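Local coordinates for protein pyocin sheath PA0622 (PDB 6PYT) that probably builds the contractile tail sheath of the pyocin particle, whose shortening would drive an inner tube through the envelope of a target bacterium, at residues R126-P131 with L150-I155; G110-L115 with D144-K149; E316-F321 with F334-D339; K308-D313 with V353-R358; A165-A170 with N248-A253. All coordinates share one frame; numbering follows the deposited sequence.

Contact 1 (R126-P131 with L150-I155); sequences RLLVAP and LRAIAI
Two backbone hydrogen bonds carry the parallel pairing of strand 127-129 with strand 153-155. Leu128 uses both its N-H and its C=O: its N donates to Ile153 O at 3.2 Å from above the carbonyl plane, while Leu128 O takes the N-H of Ile155 almost along the C=O axis (2.8 Å, 175° at the hydrogen). Before them, Ile153 N makes a weaker, longer bond to Arg126 O. On the face of Leu127, CD2 of that residue crosses obliquely to reach Ile155 CD1 at 3.9 Å, and it also lies over the backbone near Ile153. On the face of Leu128, CB meets Ala154 CB at 4.2 Å, CD1 leans on the Ala152 methyl, and CD2 meets Leu150 CD2 at 3.9 Å. At the strand entrance the Arg126 chain, bent at chi2 and chi3 (-71° and 89°), folds back so that Arg151 O lies over one face of the guanidinium. Second-shell contacts fix this core: helix 139-150, the connection of this beta-alpha-beta crossover, covers the Leu128 face through Leu146 and Ala147; helix 201-214 covers the other face, touching Leu127 through Phe208. Arg126 NE is held by Gln124 O. The buried amides are thus satisfied within the sheet between two apolar layers, and the positive charge of Arg126, just before the strand, probably interacts electrostatically with the carbonyls at the C-terminus of the crossover helix.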
# COMPACT_ATOMS: atom_id res chain seq x y z
N ARG B 126 -41.53 37.85 -29.95
CA ARG B 126 -40.51 37.55 -30.95
C ARG B 126 -41.02 36.62 -32.04
O ARG B 126 -40.31 36.42 -33.03
CB ARG B 126 -39.30 36.90 -30.28
CG ARG B 126 -38.61 37.70 -29.18
CD ARG B 126 -37.86 38.92 -29.69
NE ARG B 126 -38.69 40.11 -29.75
CZ ARG B 126 -38.31 41.25 -30.33
NH1 ARG B 126 -37.12 41.34 -30.89
NH2 ARG B 126 -39.12 42.29 -30.34
N LEU B 127 -42.20 36.04 -31.88
CA LEU B 127 -42.79 35.18 -32.89
C LEU B 127 -44.26 35.54 -33.05
O LEU B 127 -44.98 35.66 -32.06
CB LEU B 127 -42.66 33.71 -32.52
CG LEU B 127 -41.28 33.12 -32.70
CD1 LEU B 127 -41.21 31.75 -32.08
CD2 LEU B 127 -41.01 33.08 -34.18
N LEU B 128 -44.69 35.70 -34.29
CA LEU B 128 -46.03 36.13 -34.60
C LEU B 128 -46.73 35.04 -35.39
O LEU B 128 -46.21 34.59 -36.42
CB LEU B 128 -46.02 37.43 -35.40
CG LEU B 128 -45.42 38.56 -34.60
CD1 LEU B 128 -45.28 39.78 -35.46
CD2 LEU B 128 -46.30 38.84 -33.41
N VAL B 129 -47.91 34.64 -34.93
CA VAL B 129 -48.64 33.55 -35.54
C VAL B 129 -50.12 33.90 -35.55
O VAL B 129 -50.65 34.43 -34.57
CB VAL B 129 -48.33 32.22 -34.82
CG1 VAL B 129 -48.63 32.28 -33.33
CG2 VAL B 129 -49.09 31.10 -35.42
N ALA B 130 -50.77 33.70 -36.69
CA ALA B 130 -52.21 33.88 -36.83
C ALA B 130 -52.72 32.63 -37.52
O ALA B 130 -52.79 32.57 -38.76
CB ALA B 130 -52.55 35.14 -37.61
N PRO B 131 -53.08 31.59 -36.76
CA PRO B 131 -53.32 30.27 -37.35
C PRO B 131 -54.62 30.22 -38.13
O PRO B 131 -55.70 30.48 -37.59
CB PRO B 131 -53.36 29.34 -36.13
CG PRO B 131 -52.63 30.08 -35.09
CD PRO B 131 -52.97 31.51 -35.30
N LEU B 150 -42.26 45.18 -34.49
CA LEU B 150 -42.00 44.46 -33.26
C LEU B 150 -40.68 43.69 -33.31
O LEU B 150 -40.28 43.14 -32.28
CB LEU B 150 -43.19 43.54 -32.99
CG LEU B 150 -43.49 42.86 -31.66
CD1 LEU B 150 -43.79 43.89 -30.63
CD2 LEU B 150 -44.69 41.99 -31.86
N ARG B 151 -40.01 43.69 -34.46
CA ARG B 151 -38.73 43.03 -34.71
C ARG B 151 -38.82 41.54 -34.39
O ARG B 151 -38.19 41.02 -33.46
CB ARG B 151 -37.58 43.71 -33.97
CG ARG B 151 -37.24 45.06 -34.54
CD ARG B 151 -35.96 45.62 -33.96
NE ARG B 151 -35.74 46.99 -34.39
CZ ARG B 151 -35.16 47.34 -35.53
NH1 ARG B 151 -34.74 46.41 -36.37
NH2 ARG B 151 -35.02 48.62 -35.84
N ALA B 152 -39.65 40.86 -35.17
CA ALA B 152 -39.98 39.47 -34.95
C ALA B 152 -39.96 38.75 -36.28
O ALA B 152 -39.67 39.34 -37.33
CB ALA B 152 -41.35 39.34 -34.27
N ILE B 153 -40.28 37.46 -36.25
CA ILE B 153 -40.50 36.68 -37.46
C ILE B 153 -41.95 36.23 -37.45
O ILE B 153 -42.39 35.54 -36.52
CB ILE B 153 -39.54 35.49 -37.57
CG1 ILE B 153 -38.14 35.95 -37.97
CG2 ILE B 153 -40.03 34.50 -38.60
CD1 ILE B 153 -37.21 36.23 -36.82
N ALA B 154 -42.70 36.64 -38.46
CA ALA B 154 -44.07 36.19 -38.61
C ALA B 154 -44.07 34.85 -39.33
O ALA B 154 -43.39 34.69 -40.34
CB ALA B 154 -44.90 37.21 -39.39
N ILE B 155 -44.82 33.90 -38.80
CA ILE B 155 -44.90 32.57 -39.38
C ILE B 155 -46.23 32.46 -40.12
O ILE B 155 -47.29 32.39 -39.50
CB ILE B 155 -44.74 31.47 -38.32
CG1 ILE B 155 -43.35 31.57 -37.72
CG2 ILE B 155 -44.93 30.11 -38.94
CD1 ILE B 155 -43.15 30.73 -36.51

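Contact 2 (G110-L115 with D144-K149); sequences GLQALL and DGLAEK
Leu146 is the wedge of this contact, pushed from helix 139-150 into a short helical turn at 111-115. Its CG stands anti to the backbone N (chi1 -161°), which sends both methyls across the gap. CD1 settles over the backbone at Leu111, 3.3 Å from Leu111 O, and lies 4.2 Å from Leu111 CB. CD2 turns to Leu114, where CB is 4.5 Å away. The closest side-chain meeting of two leucines is tip to tip: Leu115 CD2 approaches Leu146 CG at 3.9 Å. Residues 111-115 have helical torsions without the regular bonding of a helix, but Leu114 N does donate to Leu111 O at 2.9 Å, so the carbonyl beside the Leu146 methyl is already engaged.

The outer side is looser. Gln112, bent at chi2 (-64°), slides past Leu146 in the opposite direction and brings NE2 to 3.7 Å from Leu146 CD1, a van der Waals contact alone. Lys149 crosses Leu115 at about a right angle; a bend at chi3 (71°) lays its CE and NZ beside Leu115 CD1, leaving the exposed ammonium end against a methyl. Arg108 packs on Leu115 and Lys149 and donates from NE to Gln112 O.

Deeper in the fold, Leu111 also packs on Ala142 and Met143 of the same helix. Leu114 reaches Val81 and Val83 of strand 76-86 and Leu128 of strand 127-129, so the turn lies beside helix 139-150, and both pack on the central sheet at Leu128.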
# COMPACT_ATOMS: atom_id res chain seq x y z
N GLY B 110 -57.04 43.38 -32.58
CA GLY B 110 -56.54 42.42 -33.53
C GLY B 110 -55.08 42.07 -33.37
O GLY B 110 -54.61 41.82 -32.26
N LEU B 111 -54.35 42.02 -34.49
CA LEU B 111 -52.91 41.84 -34.43
C LEU B 111 -52.22 43.04 -33.80
O LEU B 111 -51.17 42.89 -33.17
CB LEU B 111 -52.35 41.61 -35.83
CG LEU B 111 -52.62 40.27 -36.50
CD1 LEU B 111 -52.14 40.32 -37.93
CD2 LEU B 111 -51.91 39.17 -35.75
N GLN B 112 -52.82 44.23 -33.93
CA GLN B 112 -52.22 45.45 -33.43
C GLN B 112 -52.13 45.50 -31.92
O GLN B 112 -51.34 46.27 -31.38
CB GLN B 112 -53.03 46.65 -33.93
CG GLN B 112 -53.12 46.71 -35.43
CD GLN B 112 -51.79 46.93 -36.07
OE1 GLN B 112 -50.96 47.69 -35.56
NE2 GLN B 112 -51.56 46.27 -37.19
N ALA B 113 -52.92 44.68 -31.22
CA ALA B 113 -52.81 44.55 -29.78
C ALA B 113 -51.58 43.78 -29.35
O ALA B 113 -51.25 43.80 -28.16
CB ALA B 113 -54.05 43.87 -29.22
N LEU B 114 -50.90 43.09 -30.26
CA LEU B 114 -49.65 42.42 -29.90
C LEU B 114 -48.50 43.40 -29.72
O LEU B 114 -47.50 43.05 -29.10
CB LEU B 114 -49.29 41.37 -30.94
CG LEU B 114 -50.22 40.18 -30.98
CD1 LEU B 114 -49.88 39.31 -32.16
CD2 LEU B 114 -50.09 39.41 -29.71
N LEU B 115 -48.63 44.62 -30.24
CA LEU B 115 -47.68 45.68 -29.93
C LEU B 115 -47.81 46.15 -28.49
O LEU B 115 -46.89 46.80 -27.98
CB LEU B 115 -47.90 46.85 -30.88
CG LEU B 115 -47.62 46.51 -32.33
CD1 LEU B 115 -48.03 47.65 -33.22
CD2 LEU B 115 -46.15 46.18 -32.49
N ASP B 144 -46.72 41.18 -41.69
CA ASP B 144 -45.42 41.64 -42.19
C ASP B 144 -45.02 42.96 -41.55
O ASP B 144 -43.95 43.08 -40.96
CB ASP B 144 -45.48 41.77 -43.71
N GLY B 145 -45.87 43.98 -41.70
CA GLY B 145 -45.57 45.30 -41.18
C GLY B 145 -45.48 45.36 -39.67
O GLY B 145 -44.81 46.25 -39.14
N LEU B 146 -46.12 44.43 -38.97
CA LEU B 146 -46.00 44.37 -37.53
C LEU B 146 -44.79 43.56 -37.09
O LEU B 146 -44.25 43.82 -36.01
CB LEU B 146 -47.28 43.80 -36.93
CG LEU B 146 -47.60 44.03 -35.46
CD1 LEU B 146 -49.08 44.18 -35.34
CD2 LEU B 146 -47.16 42.88 -34.59
N ALA B 147 -44.35 42.59 -37.89
CA ALA B 147 -43.09 41.92 -37.59
C ALA B 147 -41.91 42.85 -37.82
O ALA B 147 -40.86 42.67 -37.20
CB ALA B 147 -42.93 40.66 -38.43
N GLU B 148 -42.05 43.82 -38.72
CA GLU B 148 -41.00 44.80 -38.91
C GLU B 148 -40.94 45.77 -37.74
O GLU B 148 -39.85 46.15 -37.30
CB GLU B 148 -41.22 45.56 -40.22
N LYS B 149 -42.09 46.17 -37.22
CA LYS B 149 -42.14 47.04 -36.05
C LYS B 149 -41.64 46.32 -34.81
O LYS B 149 -40.68 46.74 -34.16
CB LYS B 149 -43.56 47.56 -35.83
CG LYS B 149 -44.04 48.54 -36.88
CD LYS B 149 -45.50 48.88 -36.70
CE LYS B 149 -45.72 49.74 -35.48
NZ LYS B 149 -47.14 50.18 -35.35

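Contact 3 (E316-F321 with F334-D339); sequences EGLRAF and FEVYAD
In the C-terminal domain of the sheath protein, helix 310-328 packs on a two-stranded antiparallel sheet, and here residues 316-321 run nearly antiparallel to strand 335-338. The segment axes come within 8.1 Å at an angle of 170°. Val336 is the residue the strand turns into the helix. Its CG1, anti to the backbone N, crosses Leu318 at about a right angle and touches Leu318 CB at 3.7 Å. Arg319 instead slides past Val336 in the opposite direction: with CG anti to the carbonyl carbon and the chain extended from CG to NE, its aliphatic part lies along the valine, CG 3.9 Å from Val336 CB. The same CG meets the ring of Phe334, 4.1 Å from CE2. That ring is brought to the helix by a chi1 of 67°, in the crowded position between backbone N and carbonyl carbon, and it crosses Arg319 at about a right angle, the guanidinium and ring planes 45° apart. Met322 and Arg323 of the helix also touch Phe334, while Ile357 of the partner strand packs on Val336 and Ile294 of helix 281-295 on Leu318. Arg319 and Ala320 additionally lie against basic side chains of another protein in the assembly. Past the apolar part, the guanidinium comes up to the strand backbone, placing Arg319 NH2 2.9 Å and Arg319 NE 3.2 Å from Val336 O.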
# COMPACT_ATOMS: atom_id res chain seq x y z
N GLU B 316 -16.55 48.85 -24.29
CA GLU B 316 -16.10 47.74 -23.47
C GLU B 316 -17.26 47.02 -22.81
O GLU B 316 -17.11 45.85 -22.43
CB GLU B 316 -15.12 48.23 -22.42
N GLY B 317 -18.41 47.67 -22.68
CA GLY B 317 -19.61 46.98 -22.28
C GLY B 317 -20.22 46.23 -23.44
O GLY B 317 -20.76 45.14 -23.26
N LEU B 318 -20.17 46.81 -24.64
CA LEU B 318 -20.67 46.11 -25.82
C LEU B 318 -19.80 44.92 -26.17
O LEU B 318 -20.32 43.88 -26.55
CB LEU B 318 -20.78 47.05 -27.01
CG LEU B 318 -21.90 48.07 -27.05
CD1 LEU B 318 -21.71 48.99 -28.22
CD2 LEU B 318 -23.18 47.32 -27.18
N ARG B 319 -18.47 45.06 -26.05
CA ARG B 319 -17.59 43.94 -26.33
C ARG B 319 -17.74 42.83 -25.30
O ARG B 319 -17.52 41.66 -25.61
CB ARG B 319 -16.13 44.39 -26.36
CG ARG B 319 -15.75 45.29 -27.51
CD ARG B 319 -14.27 45.56 -27.49
NE ARG B 319 -13.84 46.45 -28.56
CZ ARG B 319 -13.58 47.74 -28.40
NH1 ARG B 319 -13.68 48.29 -27.21
NH2 ARG B 319 -13.21 48.47 -29.43
N ALA B 320 -18.11 43.17 -24.07
CA ALA B 320 -18.23 42.16 -23.02
C ALA B 320 -19.50 41.34 -23.17
O ALA B 320 -19.50 40.13 -22.91
CB ALA B 320 -18.18 42.81 -21.65
N PHE B 321 -20.60 41.97 -23.57
CA PHE B 321 -21.84 41.26 -23.86
C PHE B 321 -21.88 40.73 -25.27
O PHE B 321 -22.96 40.35 -25.75
CB PHE B 321 -23.04 42.16 -23.59
CG PHE B 321 -23.31 42.38 -22.13
CD1 PHE B 321 -24.00 41.43 -21.39
CD2 PHE B 321 -22.85 43.52 -21.49
CE1 PHE B 321 -24.24 41.62 -20.04
CE2 PHE B 321 -23.08 43.71 -20.14
CZ PHE B 321 -23.78 42.76 -19.41
N PHE B 334 -16.76 38.69 -33.65
CA PHE B 334 -17.38 40.01 -33.76
C PHE B 334 -16.40 41.17 -33.92
O PHE B 334 -15.18 40.99 -33.84
CB PHE B 334 -18.22 40.28 -32.51
CG PHE B 334 -17.39 40.43 -31.25
CD1 PHE B 334 -16.98 39.32 -30.55
CD2 PHE B 334 -17.08 41.68 -30.74
CE1 PHE B 334 -16.23 39.44 -29.41
CE2 PHE B 334 -16.34 41.81 -29.60
CZ PHE B 334 -15.92 40.69 -28.93
N GLU B 335 -16.93 42.38 -34.09
CA GLU B 335 -16.11 43.58 -34.09
C GLU B 335 -16.96 44.75 -33.62
O GLU B 335 -17.96 45.08 -34.27
CB GLU B 335 -15.55 43.86 -35.48
N VAL B 336 -16.58 45.37 -32.51
CA VAL B 336 -17.33 46.48 -31.93
C VAL B 336 -16.37 47.65 -31.77
O VAL B 336 -15.29 47.50 -31.20
CB VAL B 336 -17.95 46.13 -30.57
CG1 VAL B 336 -18.72 47.30 -30.03
CG2 VAL B 336 -18.83 44.90 -30.67
N TYR B 337 -16.77 48.83 -32.27
CA TYR B 337 -15.97 50.03 -32.09
C TYR B 337 -16.85 51.26 -32.26
O TYR B 337 -17.85 51.23 -32.97
CB TYR B 337 -14.79 50.08 -33.07
CG TYR B 337 -15.17 50.13 -34.53
CD1 TYR B 337 -15.45 48.96 -35.23
CD2 TYR B 337 -15.20 51.33 -35.23
CE1 TYR B 337 -15.79 48.99 -36.55
CE2 TYR B 337 -15.53 51.36 -36.56
CZ TYR B 337 -15.83 50.19 -37.21
OH TYR B 337 -16.16 50.21 -38.54
N ALA B 338 -16.47 52.34 -31.58
CA ALA B 338 -17.15 53.61 -31.75
C ALA B 338 -16.85 54.18 -33.12
O ALA B 338 -15.72 54.10 -33.61
CB ALA B 338 -16.73 54.59 -30.67
N ASP B 339 -17.86 54.75 -33.75
CA ASP B 339 -17.75 55.26 -35.11
C ASP B 339 -16.93 56.54 -35.10
O ASP B 339 -17.41 57.55 -34.57
CB ASP B 339 -19.14 55.52 -35.67

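Contact 4 (K308-D313 with V353-R358); sequences KTYVKD and VYWNIR
Apolar contacts dominate where, in the C-terminal domain of the sheath protein, the first turn of helix 310-328 meets the start of strand 355-358. Val311 and Val353 touch methyl to methyl, CG2 to CG2 at 4.0 Å; in both valines CG2 stands anti to the backbone N and CG1 takes the crowded place. Val311 CG2 also reaches the indole of Trp355, 3.8 Å from CZ2, the two side chains crossing obliquely.

Aromatic contacts form the second group. Tyr310 has CG anti to the backbone N (chi1 171°), which carries its ring toward the strand. There Val353 CG1 lies at the ring edge, in its plane, 3.7 Å from Tyr310 CE2. CE2 in turn meets the edge of the indole, 3.8 Å from Trp355 CH2, and the two aromatic side chains cross at about a right angle. Within the strand segment Val353 CG2 sits over one face of the same indole, offset toward its rim, so the tryptophan is touched on a face and along its edge.

The polar groups add little across the interface. Trp355 NE1 is 3.5 Å from Val311 O without hydrogen bonding to it, and Tyr310 OH is hydrogen-bonded to Ala301 O.

Farther along the helix, Val314 and Thr315 also pack on Trp355. Ala338 of the neighbouring strand 335-338 touches both Val311 and Trp355, so the indole fills the angle between the beginning of the helix and the two-stranded sheet.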
# COMPACT_ATOMS: atom_id res chain seq x y z
N LYS B 308 -16.78 61.95 -20.10
CA LYS B 308 -15.68 61.76 -21.03
C LYS B 308 -15.57 60.31 -21.48
O LYS B 308 -15.41 60.02 -22.67
CB LYS B 308 -14.36 62.20 -20.41
CG LYS B 308 -14.22 63.68 -20.19
CD LYS B 308 -12.82 64.00 -19.74
CE LYS B 308 -12.66 65.48 -19.50
NZ LYS B 308 -11.28 65.83 -19.10
N THR B 309 -15.64 59.38 -20.53
CA THR B 309 -15.54 57.97 -20.83
C THR B 309 -16.90 57.30 -20.94
O THR B 309 -17.04 56.13 -20.59
CB THR B 309 -14.69 57.27 -19.78
OG1 THR B 309 -15.29 57.45 -18.50
CG2 THR B 309 -13.30 57.87 -19.77
N TYR B 310 -17.91 58.02 -21.41
CA TYR B 310 -19.18 57.39 -21.73
C TYR B 310 -19.05 56.50 -22.95
O TYR B 310 -19.53 55.36 -22.95
CB TYR B 310 -20.26 58.45 -21.95
CG TYR B 310 -21.55 57.89 -22.49
CD1 TYR B 310 -22.40 57.15 -21.67
CD2 TYR B 310 -21.92 58.09 -23.81
CE1 TYR B 310 -23.57 56.63 -22.16
CE2 TYR B 310 -23.10 57.57 -24.30
CZ TYR B 310 -23.92 56.85 -23.48
OH TYR B 310 -25.09 56.34 -23.97
N VAL B 311 -18.41 57.00 -24.00
CA VAL B 311 -18.30 56.25 -25.24
C VAL B 311 -17.33 55.09 -25.09
O VAL B 311 -17.47 54.07 -25.77
CB VAL B 311 -17.92 57.23 -26.38
CG1 VAL B 311 -16.53 57.81 -26.17
CG2 VAL B 311 -18.03 56.58 -27.73
N LYS B 312 -16.37 55.17 -24.17
CA LYS B 312 -15.47 54.05 -23.93
C LYS B 312 -16.11 52.98 -23.07
O LYS B 312 -15.88 51.79 -23.29
CB LYS B 312 -14.17 54.53 -23.29
CG LYS B 312 -13.31 55.38 -24.18
CD LYS B 312 -12.84 54.57 -25.37
CE LYS B 312 -11.87 53.49 -24.94
NZ LYS B 312 -11.33 52.75 -26.11
N ASP B 313 -16.91 53.38 -22.08
CA ASP B 313 -17.55 52.41 -21.22
C ASP B 313 -18.71 51.69 -21.90
O ASP B 313 -19.15 50.66 -21.38
CB ASP B 313 -18.04 53.07 -19.93
N VAL B 353 -24.72 59.51 -30.24
CA VAL B 353 -23.38 58.96 -30.22
C VAL B 353 -23.43 57.56 -30.82
O VAL B 353 -24.32 56.77 -30.50
CB VAL B 353 -22.80 58.98 -28.79
CG1 VAL B 353 -23.80 58.45 -27.79
CG2 VAL B 353 -21.52 58.20 -28.70
N TYR B 354 -22.53 57.25 -31.76
CA TYR B 354 -22.74 56.12 -32.64
C TYR B 354 -21.71 55.03 -32.37
O TYR B 354 -20.60 55.30 -31.91
CB TYR B 354 -22.65 56.48 -34.13
CG TYR B 354 -23.57 57.55 -34.74
CD1 TYR B 354 -24.39 58.37 -33.98
CD2 TYR B 354 -23.66 57.66 -36.11
CE1 TYR B 354 -25.19 59.31 -34.56
CE2 TYR B 354 -24.48 58.59 -36.70
CZ TYR B 354 -25.25 59.41 -35.92
OH TYR B 354 -26.07 60.34 -36.50
N TRP B 355 -22.08 53.79 -32.69
CA TRP B 355 -21.20 52.64 -32.56
C TRP B 355 -21.42 51.69 -33.72
O TRP B 355 -22.48 51.69 -34.35
CB TRP B 355 -21.43 51.90 -31.24
CG TRP B 355 -20.98 52.65 -30.05
CD1 TRP B 355 -19.73 52.68 -29.55
CD2 TRP B 355 -21.78 53.46 -29.19
NE1 TRP B 355 -19.68 53.47 -28.44
CE2 TRP B 355 -20.93 53.96 -28.20
CE3 TRP B 355 -23.12 53.82 -29.18
CZ2 TRP B 355 -21.38 54.80 -27.20
CZ3 TRP B 355 -23.57 54.64 -28.18
CH2 TRP B 355 -22.70 55.12 -27.20
N ASN B 356 -20.42 50.86 -33.99
CA ASN B 356 -20.42 49.93 -35.12
C ASN B 356 -20.21 48.52 -34.60
O ASN B 356 -19.18 48.24 -33.97
CB ASN B 356 -19.33 50.29 -36.12
CG ASN B 356 -19.61 51.58 -36.84
OD1 ASN B 356 -20.73 51.83 -37.26
ND2 ASN B 356 -18.60 52.40 -37.00
N ILE B 357 -21.17 47.62 -34.85
CA ILE B 357 -21.25 46.32 -34.19
C ILE B 357 -21.24 45.19 -35.22
O ILE B 357 -22.16 44.36 -35.24
CB ILE B 357 -22.48 46.23 -33.25
CG1 ILE B 357 -22.60 47.48 -32.38
CG2 ILE B 357 -22.27 45.16 -32.20
CD1 ILE B 357 -23.87 47.55 -31.62
N ARG B 358 -20.32 45.25 -36.18
CA ARG B 358 -20.14 44.17 -37.15
C ARG B 358 -19.92 42.81 -36.49
O ARG B 358 -19.20 42.70 -35.50
CB ARG B 358 -18.93 44.48 -38.03
CG ARG B 358 -19.01 45.80 -38.72
CD ARG B 358 -17.77 46.09 -39.53
NE ARG B 358 -17.69 45.30 -40.74
CZ ARG B 358 -16.75 44.40 -40.97
NH1 ARG B 358 -15.81 44.19 -40.07
NH2 ARG B 358 -16.74 43.72 -42.11

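Contact 5 (A165-A170 with N248-A253); sequences AAVAYA and NLLNNA
Val167 holds CG1 anti to its backbone N (chi1 173°) and CG2 anti to the carbonyl carbon, so both methyls embrace the CB of Ala253, CG2 at 3.8 Å and CG1 at 4.0 Å. Leu250, with CG anti to its carbonyl carbon (chi1 -67°) and an extended chi2 of 174°, brings a single methyl, CD2, across from helix 246-251. That methyl bridges two neighbours on helix 163-170: it lies 3.9 Å from Ala166 CB and 4.1 Å from Val167 CG2, crossing the valine obliquely. One turn further on, Ala170 CB rests 3.5 Å from Ala253 O. The alanines Ala166, Ala170 and Ala253 let the backbones draw near, the CA atoms of Val167 and Ala253 being 5.7 Å apart. Beneath the contact, Ile255 of strand 255-256 packs on Ala166, Ala170 and Leu250, tying both helices to an edge of the main sheet of the subtilisin-like domain. On helix 246-251 and just after it, Asn248, Asn251 and Asn252 pack against Phe4, His5 and Phe3 of a second subunit. Between the two segments themselves the joint is made by methyl groups and a carbonyl without hydrogen bonds, so shape complementarity and burial of apolar surface probably hold it.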
# COMPACT_ATOMS: atom_id res chain seq x y z
N ALA B 165 -50.53 26.66 -55.69
CA ALA B 165 -51.21 27.69 -54.91
C ALA B 165 -50.35 28.17 -53.75
O ALA B 165 -50.56 29.28 -53.27
CB ALA B 165 -52.53 27.16 -54.38
N ALA B 166 -49.38 27.37 -53.32
CA ALA B 166 -48.43 27.82 -52.31
C ALA B 166 -47.32 28.66 -52.92
O ALA B 166 -46.88 29.64 -52.31
CB ALA B 166 -47.82 26.61 -51.60
N VAL B 167 -46.85 28.28 -54.11
CA VAL B 167 -45.79 29.03 -54.77
C VAL B 167 -46.29 30.40 -55.21
O VAL B 167 -45.62 31.42 -54.99
CB VAL B 167 -45.24 28.22 -55.96
CG1 VAL B 167 -44.27 29.04 -56.77
CG2 VAL B 167 -44.56 26.97 -55.47
N ALA B 168 -47.48 30.45 -55.81
CA ALA B 168 -48.04 31.71 -56.27
C ALA B 168 -48.45 32.61 -55.12
O ALA B 168 -48.51 33.83 -55.30
CB ALA B 168 -49.24 31.45 -57.17
N TYR B 169 -48.73 32.05 -53.94
CA TYR B 169 -48.97 32.85 -52.75
C TYR B 169 -47.68 33.32 -52.10
O TYR B 169 -47.68 34.35 -51.43
CB TYR B 169 -49.81 32.06 -51.76
CG TYR B 169 -50.16 32.79 -50.49
CD1 TYR B 169 -51.02 33.87 -50.52
CD2 TYR B 169 -49.67 32.37 -49.27
CE1 TYR B 169 -51.35 34.54 -49.37
CE2 TYR B 169 -50.00 33.04 -48.11
CZ TYR B 169 -50.84 34.12 -48.17
OH TYR B 169 -51.17 34.78 -47.02
N ALA B 170 -46.58 32.60 -52.31
CA ALA B 170 -45.29 33.01 -51.78
C ALA B 170 -44.61 34.06 -52.64
O ALA B 170 -43.64 34.67 -52.18
CB ALA B 170 -44.37 31.81 -51.62
N ASN B 248 -38.64 19.98 -52.44
CA ASN B 248 -37.66 20.84 -53.10
C ASN B 248 -38.32 21.91 -53.95
O ASN B 248 -37.73 22.97 -54.18
CB ASN B 248 -36.73 20.01 -53.98
CG ASN B 248 -35.45 20.75 -54.34
OD1 ASN B 248 -35.15 21.81 -53.78
ND2 ASN B 248 -34.72 20.22 -55.30
N LEU B 249 -39.53 21.64 -54.43
CA LEU B 249 -40.30 22.67 -55.12
C LEU B 249 -40.68 23.79 -54.18
O LEU B 249 -40.60 24.97 -54.53
CB LEU B 249 -41.56 22.06 -55.73
CG LEU B 249 -42.42 23.01 -56.55
CD1 LEU B 249 -41.69 23.39 -57.81
CD2 LEU B 249 -43.77 22.40 -56.84
N LEU B 250 -41.09 23.44 -52.96
CA LEU B 250 -41.55 24.46 -52.03
C LEU B 250 -40.40 25.17 -51.34
O LEU B 250 -40.55 26.33 -50.97
CB LEU B 250 -42.50 23.83 -51.01
CG LEU B 250 -43.81 23.36 -51.65
CD1 LEU B 250 -44.69 22.61 -50.68
CD2 LEU B 250 -44.56 24.54 -52.22
N ASN B 251 -39.25 24.53 -51.18
CA ASN B 251 -38.10 25.24 -50.64
C ASN B 251 -37.58 26.28 -51.62
O ASN B 251 -37.15 27.36 -51.21
CB ASN B 251 -36.98 24.28 -50.25
CG ASN B 251 -37.26 23.56 -48.97
OD1 ASN B 251 -37.83 24.13 -48.04
ND2 ASN B 251 -36.84 22.31 -48.89
N ASN B 252 -37.64 26.00 -52.92
CA ASN B 252 -37.19 26.97 -53.90
C ASN B 252 -38.18 28.12 -54.09
O ASN B 252 -37.84 29.09 -54.77
CB ASN B 252 -36.92 26.30 -55.24
CG ASN B 252 -35.63 25.52 -55.23
OD1 ASN B 252 -34.62 25.99 -54.74
ND2 ASN B 252 -35.67 24.32 -55.78
N ALA B 253 -39.38 28.02 -53.53
CA ALA B 253 -40.28 29.14 -53.40
C ALA B 253 -40.21 29.76 -52.01
O ALA B 253 -41.11 30.52 -51.63
CB ALA B 253 -41.71 28.71 -53.72

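Along the chain, contacts 2 and 1 interlock first, contact 5 follows, and contact 3 is nested within the loop that contact 4 closes. Contacts 1 and 2 lie about 8 Å apart between centres and share the crossover of helix 139-150 between strands 127-129 and 153-156. Contact 5 belongs to the same subtilisin-like domain, its centre about 20 Å from that of contact 1, where helices 163-170 and 246-251 flank the far end of the sheet. Contacts 3 and 4, their centres also about 8 Å apart, share helix 310-328 and the paired strands 335-338 and 355-358 of the C-terminal domain, with centres about 29 to 32 Å from those of contacts 1 and 2. The five contacts thus fall into two groups, one in each of two domains of the sheath subunit.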